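Long-range contacts in WbbZ protein (Klebsiella pneumoniae subsp. pneumoniae NTUH-K2044, PDB 6X1L), which is of unknown function but probably transfers pyruvyl groups onto polysaccharide: residues S104-Y109 with F130-S135; R125-F130 with V144-D149; L112-I117 with K134-E139. All blocks are in the same frame, centred on the assembly; numbering follows the deposited sequence.

Contact 1: S104-Y109 with F130-S135; sequences STIRGY and FDYIKS
Y132, on helix 127-135, and G108, in the loop that follows strand 98-104, meet through a phenol oxygen and a backbone carbonyl. Leaving the helix, the Y132 side chain starts from CB toward the loop, with CG anti to the backbone N (chi1 166°). On the ring, CD2 comes within 4.0 Å of I106 O, which lies oblique to the ring. The next atom, Y132 CE2, touches I106 CG2 at 4.1 Å, the two side chains set roughly perpendicular. Y132 CE2 and CZ each lie 3.4 Å from G108 O. At the tip, Y132 OH donates a hydrogen bond of 2.7 Å to G108 O. That oxygen lies near the ring plane, at its edge, whereas the hydroxyl stands above the carbonyl plane of G108. G108 has positive phi at this turn, just ahead of Y109, the N-cap of helix 110-115. Deeper in, I106 CD1 meets I133 CD1 at 4.2 Å, and the I106 side chain also packs on F113 and V122. The loop joining strand 98-104 to helix 110-115 thus packs on helix 127-135, which follows the neighbouring strand 120-124, in a parallel alpha/beta, Rossmann-like domain consistent with the GT-B clan.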
ATOM      1  N   SER A 104      19.166   9.737  11.182  1.00 49.27           N
ATOM      2  CA  SER A 104      18.327   9.046  12.149  1.00 51.27           C
ATOM      3  C   SER A 104      18.057   9.918  13.368  1.00 55.50           C
ATOM      4  O   SER A 104      18.772  10.884  13.653  1.00 53.25           O
ATOM      5  CB  SER A 104      18.967   7.727  12.597  1.00 47.19           C
ATOM      6  OG  SER A 104      19.026   6.801  11.524  1.00 54.95           O
ATOM      7  N   THR A 105      16.995   9.548  14.080  1.00 53.17           N
ATOM      8  CA  THR A 105      16.682  10.075  15.401  1.00 53.87           C
ATOM      9  C   THR A 105      17.051   9.003  16.416  1.00 60.23           C
ATOM     10  O   THR A 105      16.557   7.874  16.337  1.00 53.15           O
ATOM     11  CB  THR A 105      15.202  10.450  15.512  1.00 57.25           C
ATOM     12  OG1 THR A 105      14.954  11.665  14.790  1.00 53.81           O
ATOM     13  CG2 THR A 105      14.794  10.636  16.969  1.00 55.00           C
ATOM     14  N   ILE A 106      17.935   9.349  17.350  1.00 54.76           N
ATOM     15  CA  ILE A 106      18.487   8.407  18.315  1.00 53.58           C
ATOM     16  C   ILE A 106      18.221   8.944  19.714  1.00 57.92           C
ATOM     17  O   ILE A 106      18.437  10.131  19.979  1.00 61.08           O
ATOM     18  CB  ILE A 106      19.996   8.192  18.090  1.00 57.85           C
ATOM     19  CG1 ILE A 106      20.256   7.670  16.676  1.00 59.33           C
ATOM     20  CG2 ILE A 106      20.567   7.241  19.128  1.00 47.54           C
ATOM     21  CD1 ILE A 106      21.724   7.584  16.327  1.00 61.63           C
ATOM     22  N   ARG A 107      17.750   8.075  20.604  1.00 55.72           N
ATOM     23  CA  ARG A 107      17.500   8.437  21.995  1.00 53.11           C
ATOM     24  C   ARG A 107      18.062   7.342  22.883  1.00 56.08           C
ATOM     25  O   ARG A 107      17.688   6.173  22.740  1.00 58.68           O
ATOM     26  CB  ARG A 107      16.004   8.629  22.265  1.00 59.73           C
ATOM     27  CG  ARG A 107      15.341   9.721  21.434  1.00 58.05           C
ATOM     28  CD  ARG A 107      15.811  11.112  21.847  1.00 57.97           C
ATOM     29  NE  ARG A 107      15.085  12.159  21.136  1.00 49.69           N
ATOM     30  CZ  ARG A 107      15.517  12.750  20.026  1.00 57.03           C
ATOM     31  NH1 ARG A 107      16.686  12.407  19.500  1.00 47.87           N
ATOM     32  NH2 ARG A 107      14.779  13.685  19.440  1.00 50.70           N
ATOM     33  N   GLY A 108      18.959   7.715  23.795  1.00 53.77           N
ATOM     34  CA  GLY A 108      19.498   6.718  24.693  1.00 52.54           C
ATOM     35  C   GLY A 108      20.461   5.785  23.980  1.00 56.85           C
ATOM     36  O   GLY A 108      21.116   6.152  22.998  1.00 55.51           O
ATOM     37  N   TYR A 109      20.533   4.550  24.482  1.00 57.41           N
ATOM     38  CA  TYR A 109      21.505   3.564  24.009  1.00 56.40           C
ATOM     39  C   TYR A 109      22.924   4.130  24.055  1.00 63.10           C
ATOM     40  O   TYR A 109      23.723   3.951  23.132  1.00 62.91           O
ATOM     41  CB  TYR A 109      21.152   3.075  22.605  1.00 60.60           C
ATOM     42  CG  TYR A 109      19.906   2.213  22.549  1.00 60.08           C
ATOM     43  CD1 TYR A 109      19.676   1.231  23.503  1.00 65.03           C
ATOM     44  CD2 TYR A 109      18.959   2.389  21.548  1.00 62.26           C
ATOM     45  CE1 TYR A 109      18.538   0.440  23.457  1.00 72.82           C
ATOM     46  CE2 TYR A 109      17.820   1.602  21.493  1.00 64.88           C
ATOM     47  CZ  TYR A 109      17.616   0.631  22.452  1.00 66.61           C
ATOM     48  OH  TYR A 109      16.487  -0.153  22.405  1.00 78.32           O
ATOM     49  N   PHE A 130      21.968  15.170  17.130  1.00 50.39           N
ATOM     50  CA  PHE A 130      23.322  15.613  16.821  1.00 49.44           C
ATOM     51  C   PHE A 130      24.065  16.033  18.083  1.00 54.24           C
ATOM     52  O   PHE A 130      25.216  15.636  18.300  1.00 52.60           O
ATOM     53  CB  PHE A 130      23.276  16.760  15.809  1.00 52.27           C
ATOM     54  CG  PHE A 130      24.631  17.245  15.384  1.00 60.20           C
ATOM     55  CD1 PHE A 130      25.476  16.426  14.654  1.00 63.27           C
ATOM     56  CD2 PHE A 130      25.058  18.521  15.707  1.00 67.74           C
ATOM     57  CE1 PHE A 130      26.726  16.867  14.261  1.00 66.84           C
ATOM     58  CE2 PHE A 130      26.309  18.970  15.316  1.00 73.64           C
ATOM     59  CZ  PHE A 130      27.143  18.141  14.591  1.00 68.44           C
ATOM     60  N   ASP A 131      23.420  16.835  18.934  1.00 57.36           N
ATOM     61  CA  ASP A 131      24.070  17.265  20.169  1.00 59.27           C
ATOM     62  C   ASP A 131      24.266  16.102  21.130  1.00 57.31           C
ATOM     63  O   ASP A 131      25.240  16.086  21.888  1.00 57.76           O
ATOM     64  CB  ASP A 131      23.260  18.374  20.838  1.00 59.71           C
ATOM     65  CG  ASP A 131      23.254  19.653  20.032  1.00 64.57           C
ATOM     66  OD1 ASP A 131      24.119  19.797  19.145  1.00 69.62           O
ATOM     67  OD2 ASP A 131      22.389  20.516  20.290  1.00 71.82           O
ATOM     68  N   TYR A 132      23.363  15.121  21.109  1.00 52.19           N
ATOM     69  CA  TYR A 132      23.526  13.952  21.965  1.00 52.80           C
ATOM     70  C   TYR A 132      24.748  13.137  21.553  1.00 59.21           C
ATOM     71  O   TYR A 132      25.630  12.863  22.378  1.00 57.47           O
ATOM     72  CB  TYR A 132      22.253  13.102  21.926  1.00 56.70           C
ATOM     73  CG  TYR A 132      22.415  11.716  22.504  1.00 56.98           C
ATOM     74  CD1 TYR A 132      23.016  11.519  23.741  1.00 54.02           C
ATOM     75  CD2 TYR A 132      21.948  10.603  21.817  1.00 53.16           C
ATOM     76  CE1 TYR A 132      23.164  10.253  24.267  1.00 59.04           C
ATOM     77  CE2 TYR A 132      22.086   9.337  22.336  1.00 53.08           C
ATOM     78  CZ  TYR A 132      22.692   9.165  23.561  1.00 56.60           C
ATOM     79  OH  TYR A 132      22.831   7.899  24.077  1.00 58.61           O
ATOM     80  N   ILE A 133      24.827  12.757  20.275  1.00 53.48           N
ATOM     81  CA  ILE A 133      25.940  11.928  19.814  1.00 58.20           C
ATOM     82  C   ILE A 133      27.266  12.652  20.002  1.00 59.96           C
ATOM     83  O   ILE A 133      28.249  12.065  20.471  1.00 58.49           O
ATOM     84  CB  ILE A 133      25.736  11.508  18.347  1.00 60.80           C
ATOM     85  CG1 ILE A 133      24.437  10.714  18.189  1.00 58.38           C
ATOM     86  CG2 ILE A 133      26.925  10.689  17.868  1.00 60.02           C
ATOM     87  CD1 ILE A 133      24.392   9.450  19.022  1.00 59.29           C
ATOM     88  N   LYS A 134      27.323  13.934  19.634  1.00 56.10           N
ATOM     89  CA  LYS A 134      28.564  14.675  19.812  1.00 54.86           C
ATOM     90  C   LYS A 134      28.917  14.846  21.284  1.00 59.54           C
ATOM     91  O   LYS A 134      30.097  15.022  21.606  1.00 58.65           O
ATOM     92  CB  LYS A 134      28.482  16.040  19.122  1.00 62.46           C
ATOM     93  CG  LYS A 134      27.861  17.150  19.957  1.00 70.65           C
ATOM     94  CD  LYS A 134      27.860  18.470  19.195  1.00 78.88           C
ATOM     95  CE  LYS A 134      27.365  19.616  20.067  1.00 90.16           C
ATOM     96  NZ  LYS A 134      27.395  20.924  19.352  1.00 96.12           N
ATOM     97  N   SER A 135      27.932  14.782  22.185  1.00 58.54           N
ATOM     98  CA  SER A 135      28.243  14.837  23.608  1.00 68.06           C
ATOM     99  C   SER A 135      28.913  13.558  24.084  1.00 69.54           C
ATOM    100  O   SER A 135      29.612  13.580  25.101  1.00 65.17           O
ATOM    101  CB  SER A 135      26.976  15.108  24.425  1.00 61.15           C
ATOM    102  OG  SER A 135      26.194  13.941  24.597  1.00 56.71           O
TER

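Contact 2: R125-F130 with V144-D149; sequences RENITF and VFITDD
R125 and F130 reach the segment V144-D149 by different torsions. In R125, chi1 of 66° sets CG between the backbone N and the carbonyl carbon, and the chain then runs extended from CG to NE. In F130, CG is anti to the backbone N (chi1 -178°), and the ring lies against strand 144-146. The arginine travels beside D149, both side chains pointing the same way, and R125 NH1 forms a salt bridge of 2.7 Å with D149 OD1. The bond is bent, 138° at the hydrogen, and meets the carboxylate on its anti side. The other carboxylate oxygen, D149 OD2, is held by H229 and A151. The backbones are joined too: a water donates to R125 O and accepts from D149 N, each at 2.8 Å, while R125 CA makes a CA-H...O contact of 3.1 Å with T147 O. Over one face of the F130 ring sits I146 CB, a CH-pi contact 4.0 Å from the centroid, and V144 CG2 reaches F130 CD1 at 3.9 Å. I146 CD1 extends to N127 OD1, 3.3 Å away, near the helix start, where E126 OE1 caps T129 N. Strand 120-124, helix 127-135 and strand 144-146 form a beta-alpha-beta unit, and this contact lays the helix on the last strand of the six-stranded parallel sheet.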
ATOM      1  N   ARG A 125      19.346  13.405  11.945  1.00 45.32           N
ATOM      2  CA  ARG A 125      18.361  14.141  11.168  1.00 49.59           C
ATOM      3  C   ARG A 125      17.749  15.312  11.931  1.00 52.75           C
ATOM      4  O   ARG A 125      16.819  15.947  11.423  1.00 54.97           O
ATOM      5  CB  ARG A 125      17.261  13.196  10.665  1.00 44.99           C
ATOM      6  CG  ARG A 125      16.384  12.589  11.741  1.00 44.81           C
ATOM      7  CD  ARG A 125      15.385  11.606  11.111  1.00 44.73           C
ATOM      8  NE  ARG A 125      14.433  11.094  12.090  1.00 48.69           N
ATOM      9  CZ  ARG A 125      13.505  10.181  11.817  1.00 52.25           C
ATOM     10  NH1 ARG A 125      13.413   9.673  10.595  1.00 47.57           N
ATOM     11  NH2 ARG A 125      12.677   9.772  12.768  1.00 49.32           N
ATOM     12  N   GLU A 126      18.242  15.614  13.131  1.00 48.89           N
ATOM     13  CA  GLU A 126      17.836  16.826  13.835  1.00 50.57           C
ATOM     14  C   GLU A 126      18.887  17.167  14.887  1.00 49.16           C
ATOM     15  O   GLU A 126      19.833  16.413  15.121  1.00 49.53           O
ATOM     16  CB  GLU A 126      16.441  16.693  14.459  1.00 49.55           C
ATOM     17  CG  GLU A 126      15.989  15.264  14.757  1.00 53.72           C
ATOM     18  CD  GLU A 126      16.573  14.716  16.039  1.00 56.89           C
ATOM     19  OE1 GLU A 126      17.211  15.496  16.785  1.00 59.83           O
ATOM     20  OE2 GLU A 126      16.388  13.509  16.303  1.00 52.06           O
ATOM     21  N   ASN A 127      18.689  18.324  15.529  1.00 52.34           N
ATOM     22  CA  ASN A 127      19.709  18.905  16.404  1.00 52.22           C
ATOM     23  C   ASN A 127      19.815  18.191  17.744  1.00 55.77           C
ATOM     24  O   ASN A 127      20.873  18.237  18.384  1.00 63.27           O
ATOM     25  CB  ASN A 127      19.408  20.384  16.645  1.00 54.47           C
ATOM     26  CG  ASN A 127      19.992  21.278  15.577  1.00 71.51           C
ATOM     27  OD1 ASN A 127      21.156  21.141  15.205  1.00 74.66           O
ATOM     28  ND2 ASN A 127      19.182  22.204  15.077  1.00 78.38           N
ATOM     29  N   ILE A 128      18.729  17.569  18.206  1.00 54.11           N
ATOM     30  CA  ILE A 128      18.764  16.893  19.499  1.00 57.25           C
ATOM     31  C   ILE A 128      19.630  15.645  19.417  1.00 57.31           C
ATOM     32  O   ILE A 128      20.464  15.389  20.293  1.00 56.26           O
ATOM     33  CB  ILE A 128      17.337  16.565  19.972  1.00 61.27           C
ATOM     34  CG1 ILE A 128      16.528  17.852  20.143  1.00 63.48           C
ATOM     35  CG2 ILE A 128      17.383  15.777  21.275  1.00 61.60           C
ATOM     36  CD1 ILE A 128      15.181  17.645  20.787  1.00 72.76           C
ATOM     37  N   THR A 129      19.457  14.858  18.354  1.00 50.53           N
ATOM     38  CA  THR A 129      20.311  13.692  18.150  1.00 48.75           C
ATOM     39  C   THR A 129      21.758  14.106  17.909  1.00 54.04           C
ATOM     40  O   THR A 129      22.685  13.479  18.434  1.00 52.42           O
ATOM     41  CB  THR A 129      19.781  12.858  16.981  1.00 50.55           C
ATOM     42  OG1 THR A 129      18.496  12.329  17.324  1.00 47.90           O
ATOM     43  CG2 THR A 129      20.722  11.705  16.668  1.00 52.24           C
ATOM     44  N   PHE A 130      21.968  15.170  17.130  1.00 50.39           N
ATOM     45  CA  PHE A 130      23.322  15.613  16.821  1.00 49.44           C
ATOM     46  C   PHE A 130      24.065  16.033  18.083  1.00 54.24           C
ATOM     47  O   PHE A 130      25.216  15.636  18.300  1.00 52.60           O
ATOM     48  CB  PHE A 130      23.276  16.760  15.809  1.00 52.27           C
ATOM     49  CG  PHE A 130      24.631  17.245  15.384  1.00 60.20           C
ATOM     50  CD1 PHE A 130      25.476  16.426  14.654  1.00 63.27           C
ATOM     51  CD2 PHE A 130      25.058  18.521  15.707  1.00 67.74           C
ATOM     52  CE1 PHE A 130      26.726  16.867  14.261  1.00 66.84           C
ATOM     53  CE2 PHE A 130      26.309  18.970  15.316  1.00 73.64           C
ATOM     54  CZ  PHE A 130      27.143  18.141  14.591  1.00 68.44           C
ATOM     55  N   VAL A 144      30.354  11.963  13.149  1.00 57.43           N
ATOM     56  CA  VAL A 144      28.975  12.372  13.403  1.00 58.80           C
ATOM     57  C   VAL A 144      28.667  13.572  12.516  1.00 60.45           C
ATOM     58  O   VAL A 144      29.487  14.487  12.389  1.00 56.45           O
ATOM     59  CB  VAL A 144      28.709  12.685  14.891  1.00 51.70           C
ATOM     60  CG1 VAL A 144      29.590  13.827  15.394  1.00 54.59           C
ATOM     61  CG2 VAL A 144      27.232  12.993  15.113  1.00 53.19           C
ATOM     62  N   PHE A 145      27.501  13.539  11.871  1.00 60.59           N
ATOM     63  CA  PHE A 145      27.069  14.572  10.940  1.00 62.71           C
ATOM     64  C   PHE A 145      25.587  14.837  11.158  1.00 58.37           C
ATOM     65  O   PHE A 145      24.862  14.011  11.720  1.00 58.81           O
ATOM     66  CB  PHE A 145      27.287  14.169   9.471  1.00 62.85           C
ATOM     67  CG  PHE A 145      28.686  13.733   9.148  1.00 64.83           C
ATOM     68  CD1 PHE A 145      29.566  14.599   8.520  1.00 62.18           C
ATOM     69  CD2 PHE A 145      29.117  12.448   9.447  1.00 60.04           C
ATOM     70  CE1 PHE A 145      30.848  14.200   8.210  1.00 62.55           C
ATOM     71  CE2 PHE A 145      30.405  12.047   9.144  1.00 59.48           C
ATOM     72  CZ  PHE A 145      31.269  12.923   8.526  1.00 62.47           C
ATOM     73  N   ILE A 146      25.130  15.992  10.680  1.00 61.13           N
ATOM     74  CA  ILE A 146      23.725  16.368  10.756  1.00 62.12           C
ATOM     75  C   ILE A 146      23.247  16.738   9.359  1.00 60.90           C
ATOM     76  O   ILE A 146      23.945  17.444   8.620  1.00 57.30           O
ATOM     77  CB  ILE A 146      23.493  17.525  11.750  1.00 62.30           C
ATOM     78  CG1 ILE A 146      22.003  17.866  11.842  1.00 68.16           C
ATOM     79  CG2 ILE A 146      24.313  18.750  11.368  1.00 63.89           C
ATOM     80  CD1 ILE A 146      21.652  18.734  13.026  1.00 69.90           C
ATOM     81  N   THR A 147      22.067  16.246   8.989  1.00 59.07           N
ATOM     82  CA  THR A 147      21.494  16.539   7.684  1.00 57.25           C
ATOM     83  C   THR A 147      20.030  16.123   7.719  1.00 54.71           C
ATOM     84  O   THR A 147      19.568  15.496   8.675  1.00 56.16           O
ATOM     85  CB  THR A 147      22.266  15.834   6.560  1.00 62.19           C
ATOM     86  OG1 THR A 147      21.753  16.238   5.285  1.00 70.40           O
ATOM     87  CG2 THR A 147      22.175  14.324   6.701  1.00 57.57           C
ATOM     88  N   ASP A 148      19.299  16.493   6.672  1.00 59.13           N
ATOM     89  CA  ASP A 148      17.867  16.228   6.629  1.00 50.79           C
ATOM     90  C   ASP A 148      17.576  14.733   6.578  1.00 49.21           C
ATOM     91  O   ASP A 148      18.358  13.940   6.046  1.00 55.10           O
ATOM     92  CB  ASP A 148      17.234  16.913   5.417  1.00 54.15           C
ATOM     93  CG  ASP A 148      17.126  18.414   5.586  1.00 63.64           C
ATOM     94  OD1 ASP A 148      16.743  18.865   6.687  1.00 63.96           O
ATOM     95  OD2 ASP A 148      17.427  19.143   4.617  1.00 75.62           O
ATOM     96  N   ASP A 149      16.432  14.354   7.151  1.00 57.03           N
ATOM     97  CA  ASP A 149      15.873  13.026   6.931  1.00 56.39           C
ATOM     98  C   ASP A 149      15.907  12.688   5.446  1.00 45.64           C
ATOM     99  O   ASP A 149      15.776  13.565   4.587  1.00 49.32           O
ATOM    100  CB  ASP A 149      14.436  12.967   7.460  1.00 55.05           C
ATOM    101  CG  ASP A 149      13.783  11.602   7.259  1.00 59.30           C
ATOM    102  OD1 ASP A 149      13.957  10.713   8.124  1.00 53.90           O
ATOM    103  OD2 ASP A 149      13.089  11.417   6.235  1.00 59.78           O
TER
HETATM  104  O   HOH W   1      15.192  15.860   9.188  1.00 48.93           O

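Contact 3: L112-I117 with K134-E139; sequences LFINNI and KSLNYE
Y138 and F113 join the C-terminal end of helix 110-115 to the loop after helix 127-135, in the six-stranded parallel alpha/beta domain, where each helix is followed by a turn leading to the next strand. I117 lies in the turn before strand 120-124 and Y138 in the loop before strand 144-146. The tyrosine reaches across to the end of helix 110-115, where Y138 OH donates a short hydrogen bond of 2.5 Å to F113 O, tilted only 18° from the carbonyl plane. The same hydroxyl lies in the plane of the F113 ring, at its edge, with the two side chains nearly perpendicular. I117 has CG1 anti to the backbone N (chi1 -171°), which brings that carbon over the centre of the tyrosine ring. The resulting CH-pi contact places I117 CG1 3.8 Å from the Y138 centroid, the two side chains running antiparallel alongside each other. F120 and V122 of strand 120-124 also touch Y138. Nearer the end of helix 127-135, L136 divides its methyls between two partners: CD1 meets F113 CB at 3.9 Å, and CD2 meets I114 CD1 at 4.1 Å. I117 CD1 lies above the ring's rim near Y138 CD1 and ends 3.6 Å from N137 O.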
ATOM      1  N   LEU A 112      25.822   1.671  23.636  1.00 67.91           N
ATOM      2  CA  LEU A 112      26.111   1.202  22.284  1.00 70.32           C
ATOM      3  C   LEU A 112      27.050   2.151  21.550  1.00 68.05           C
ATOM      4  O   LEU A 112      27.974   1.708  20.857  1.00 65.56           O
ATOM      5  CB  LEU A 112      24.812   1.028  21.499  1.00 70.93           C
ATOM      6  CG  LEU A 112      24.972   0.505  20.071  1.00 71.39           C
ATOM      7  CD1 LEU A 112      25.465  -0.935  20.076  1.00 73.20           C
ATOM      8  CD2 LEU A 112      23.668   0.632  19.298  1.00 70.42           C
ATOM      9  N   PHE A 113      26.840   3.461  21.691  1.00 62.78           N
ATOM     10  CA  PHE A 113      27.604   4.414  20.896  1.00 60.18           C
ATOM     11  C   PHE A 113      28.952   4.746  21.524  1.00 59.91           C
ATOM     12  O   PHE A 113      29.903   5.052  20.797  1.00 61.76           O
ATOM     13  CB  PHE A 113      26.774   5.677  20.664  1.00 52.38           C
ATOM     14  CG  PHE A 113      25.594   5.449  19.765  1.00 59.94           C
ATOM     15  CD1 PHE A 113      25.742   5.484  18.387  1.00 64.01           C
ATOM     16  CD2 PHE A 113      24.346   5.165  20.294  1.00 59.84           C
ATOM     17  CE1 PHE A 113      24.661   5.258  17.553  1.00 69.66           C
ATOM     18  CE2 PHE A 113      23.260   4.937  19.463  1.00 61.72           C
ATOM     19  CZ  PHE A 113      23.419   4.984  18.092  1.00 61.10           C
ATOM     20  N   ILE A 114      29.065   4.675  22.853  1.00 56.75           N
ATOM     21  CA  ILE A 114      30.362   4.900  23.489  1.00 60.97           C
ATOM     22  C   ILE A 114      31.314   3.751  23.184  1.00 67.14           C
ATOM     23  O   ILE A 114      32.487   3.969  22.863  1.00 68.92           O
ATOM     24  CB  ILE A 114      30.186   5.110  25.003  1.00 59.74           C
ATOM     25  CG1 ILE A 114      29.495   6.447  25.273  1.00 65.79           C
ATOM     26  CG2 ILE A 114      31.533   5.032  25.726  1.00 62.42           C
ATOM     27  CD1 ILE A 114      29.004   6.614  26.695  1.00 67.60           C
ATOM     28  N   ASN A 115      30.829   2.512  23.256  1.00 73.45           N
ATOM     29  CA  ASN A 115      31.701   1.354  23.095  1.00 79.43           C
ATOM     30  C   ASN A 115      31.965   0.983  21.640  1.00 74.62           C
ATOM     31  O   ASN A 115      32.785   0.093  21.390  1.00 75.25           O
ATOM     32  CB  ASN A 115      31.117   0.152  23.840  1.00 87.55           C
ATOM     33  CG  ASN A 115      31.360   0.224  25.335  1.00 97.95           C
ATOM     34  OD1 ASN A 115      32.414   0.677  25.783  1.00 99.11           O
ATOM     35  ND2 ASN A 115      30.384  -0.221  26.116  1.00104.33           N
ATOM     36  N   ASN A 116      31.310   1.636  20.678  1.00 69.30           N
ATOM     37  CA  ASN A 116      31.540   1.359  19.264  1.00 62.51           C
ATOM     38  C   ASN A 116      31.920   2.629  18.511  1.00 60.56           C
ATOM     39  O   ASN A 116      31.671   2.741  17.307  1.00 66.22           O
ATOM     40  CB  ASN A 116      30.309   0.710  18.625  1.00 73.30           C
ATOM     41  CG  ASN A 116      29.886  -0.561  19.332  1.00 73.65           C
ATOM     42  OD1 ASN A 116      30.487  -1.619  19.143  1.00 80.46           O
ATOM     43  ND2 ASN A 116      28.848  -0.465  20.153  1.00 66.87           N
ATOM     44  N   ILE A 117      32.528   3.592  19.208  1.00 62.89           N
ATOM     45  CA  ILE A 117      32.824   4.889  18.604  1.00 64.45           C
ATOM     46  C   ILE A 117      33.794   4.748  17.434  1.00 70.42           C
ATOM     47  O   ILE A 117      33.769   5.558  16.498  1.00 75.32           O
ATOM     48  CB  ILE A 117      33.359   5.857  19.680  1.00 65.74           C
ATOM     49  CG1 ILE A 117      33.481   7.282  19.129  1.00 62.75           C
ATOM     50  CG2 ILE A 117      34.696   5.375  20.234  1.00 65.09           C
ATOM     51  CD1 ILE A 117      33.734   8.331  20.195  1.00 63.57           C
ATOM     52  N   LYS A 134      27.323  13.934  19.634  1.00 56.10           N
ATOM     53  CA  LYS A 134      28.564  14.675  19.812  1.00 54.86           C
ATOM     54  C   LYS A 134      28.917  14.846  21.284  1.00 59.54           C
ATOM     55  O   LYS A 134      30.097  15.022  21.606  1.00 58.65           O
ATOM     56  CB  LYS A 134      28.482  16.040  19.122  1.00 62.46           C
ATOM     57  CG  LYS A 134      27.861  17.150  19.957  1.00 70.65           C
ATOM     58  CD  LYS A 134      27.860  18.470  19.195  1.00 78.88           C
ATOM     59  CE  LYS A 134      27.365  19.616  20.067  1.00 90.16           C
ATOM     60  NZ  LYS A 134      27.395  20.924  19.352  1.00 96.12           N
ATOM     61  N   SER A 135      27.932  14.782  22.185  1.00 58.54           N
ATOM     62  CA  SER A 135      28.243  14.837  23.608  1.00 68.06           C
ATOM     63  C   SER A 135      28.913  13.558  24.084  1.00 69.54           C
ATOM     64  O   SER A 135      29.612  13.580  25.101  1.00 65.17           O
ATOM     65  CB  SER A 135      26.976  15.108  24.425  1.00 61.15           C
ATOM     66  OG  SER A 135      26.194  13.941  24.597  1.00 56.71           O
ATOM     67  N   LEU A 136      28.722  12.449  23.365  1.00 63.71           N
ATOM     68  CA  LEU A 136      29.392  11.183  23.640  1.00 65.86           C
ATOM     69  C   LEU A 136      30.799  11.142  23.061  1.00 72.12           C
ATOM     70  O   LEU A 136      31.328  10.053  22.801  1.00 79.07           O
ATOM     71  CB  LEU A 136      28.552  10.014  23.113  1.00 62.99           C
ATOM     72  CG  LEU A 136      27.127   9.934  23.641  1.00 67.54           C
ATOM     73  CD1 LEU A 136      26.380   8.740  23.058  1.00 69.85           C
ATOM     74  CD2 LEU A 136      27.145   9.871  25.155  1.00 71.14           C
ATOM     75  N   ASN A 137      31.400  12.314  22.836  1.00 71.66           N
ATOM     76  CA  ASN A 137      32.756  12.491  22.327  1.00 68.01           C
ATOM     77  C   ASN A 137      32.903  12.108  20.858  1.00 59.02           C
ATOM     78  O   ASN A 137      34.024  11.909  20.383  1.00 62.63           O
ATOM     79  CB  ASN A 137      33.773  11.728  23.181  1.00 73.08           C
ATOM     80  CG  ASN A 137      34.949  12.588  23.581  1.00 77.49           C
ATOM     81  OD1 ASN A 137      34.890  13.819  23.508  1.00 72.41           O
ATOM     82  ND2 ASN A 137      36.022  11.949  24.017  1.00 82.21           N
ATOM     83  N   TYR A 138      31.801  12.009  20.118  1.00 56.22           N
ATOM     84  CA  TYR A 138      31.899  11.883  18.673  1.00 55.78           C
ATOM     85  C   TYR A 138      32.366  13.201  18.067  1.00 60.55           C
ATOM     86  O   TYR A 138      32.053  14.284  18.566  1.00 65.56           O
ATOM     87  CB  TYR A 138      30.549  11.471  18.072  1.00 53.69           C
ATOM     88  CG  TYR A 138      30.286   9.993  18.169  1.00 53.21           C
ATOM     89  CD1 TYR A 138      29.989   9.402  19.391  1.00 62.79           C
ATOM     90  CD2 TYR A 138      30.332   9.187  17.041  1.00 59.70           C
ATOM     91  CE1 TYR A 138      29.746   8.046  19.487  1.00 58.85           C
ATOM     92  CE2 TYR A 138      30.084   7.828  17.123  1.00 55.96           C
ATOM     93  CZ  TYR A 138      29.792   7.264  18.348  1.00 58.57           C
ATOM     94  OH  TYR A 138      29.553   5.912  18.434  1.00 55.72           O
ATOM     95  N   GLU A 139      33.114  13.103  16.969  1.00 61.29           N
ATOM     96  CA  GLU A 139      33.770  14.274  16.405  1.00 69.40           C
ATOM     97  C   GLU A 139      32.988  14.786  15.208  1.00 61.08           C
ATOM     98  O   GLU A 139      32.934  14.095  14.180  1.00 67.99           O
ATOM     99  CB  GLU A 139      35.201  13.945  15.997  1.00 68.39           C
ATOM    100  CG  GLU A 139      35.909  15.075  15.284  1.00 79.90           C
ATOM    101  CD  GLU A 139      37.413  14.979  15.410  1.00 94.02           C
ATOM    102  OE1 GLU A 139      37.890  14.081  16.139  1.00 98.60           O
ATOM    103  OE2 GLU A 139      38.118  15.800  14.787  1.00101.47           O
TER

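Overall arrangement
The three contacts show how one helix can serve several contacts, since their segments overlap on helix 127-135 or its ends. Contact 1 lies about 8 Å from contact 2 between centres; I133 CG2 packs 3.6 Å from V144 CG2, and T105 OG1 bridges the two through probable hydrogen bonds, 2.8 Å from both E126 OE2 and R125 NE. Contact 3 is about 9 Å from contact 1 between centres, and I106 CG2 packs 3.6 Å from F113 CE2. The centres of contacts 2 and 3 are about 14 Å apart, yet V144 CG1 still touches Y138 CB at 3.7 Å. Apolar packing thus runs through all three. Any relation to a catalytic site is unknown.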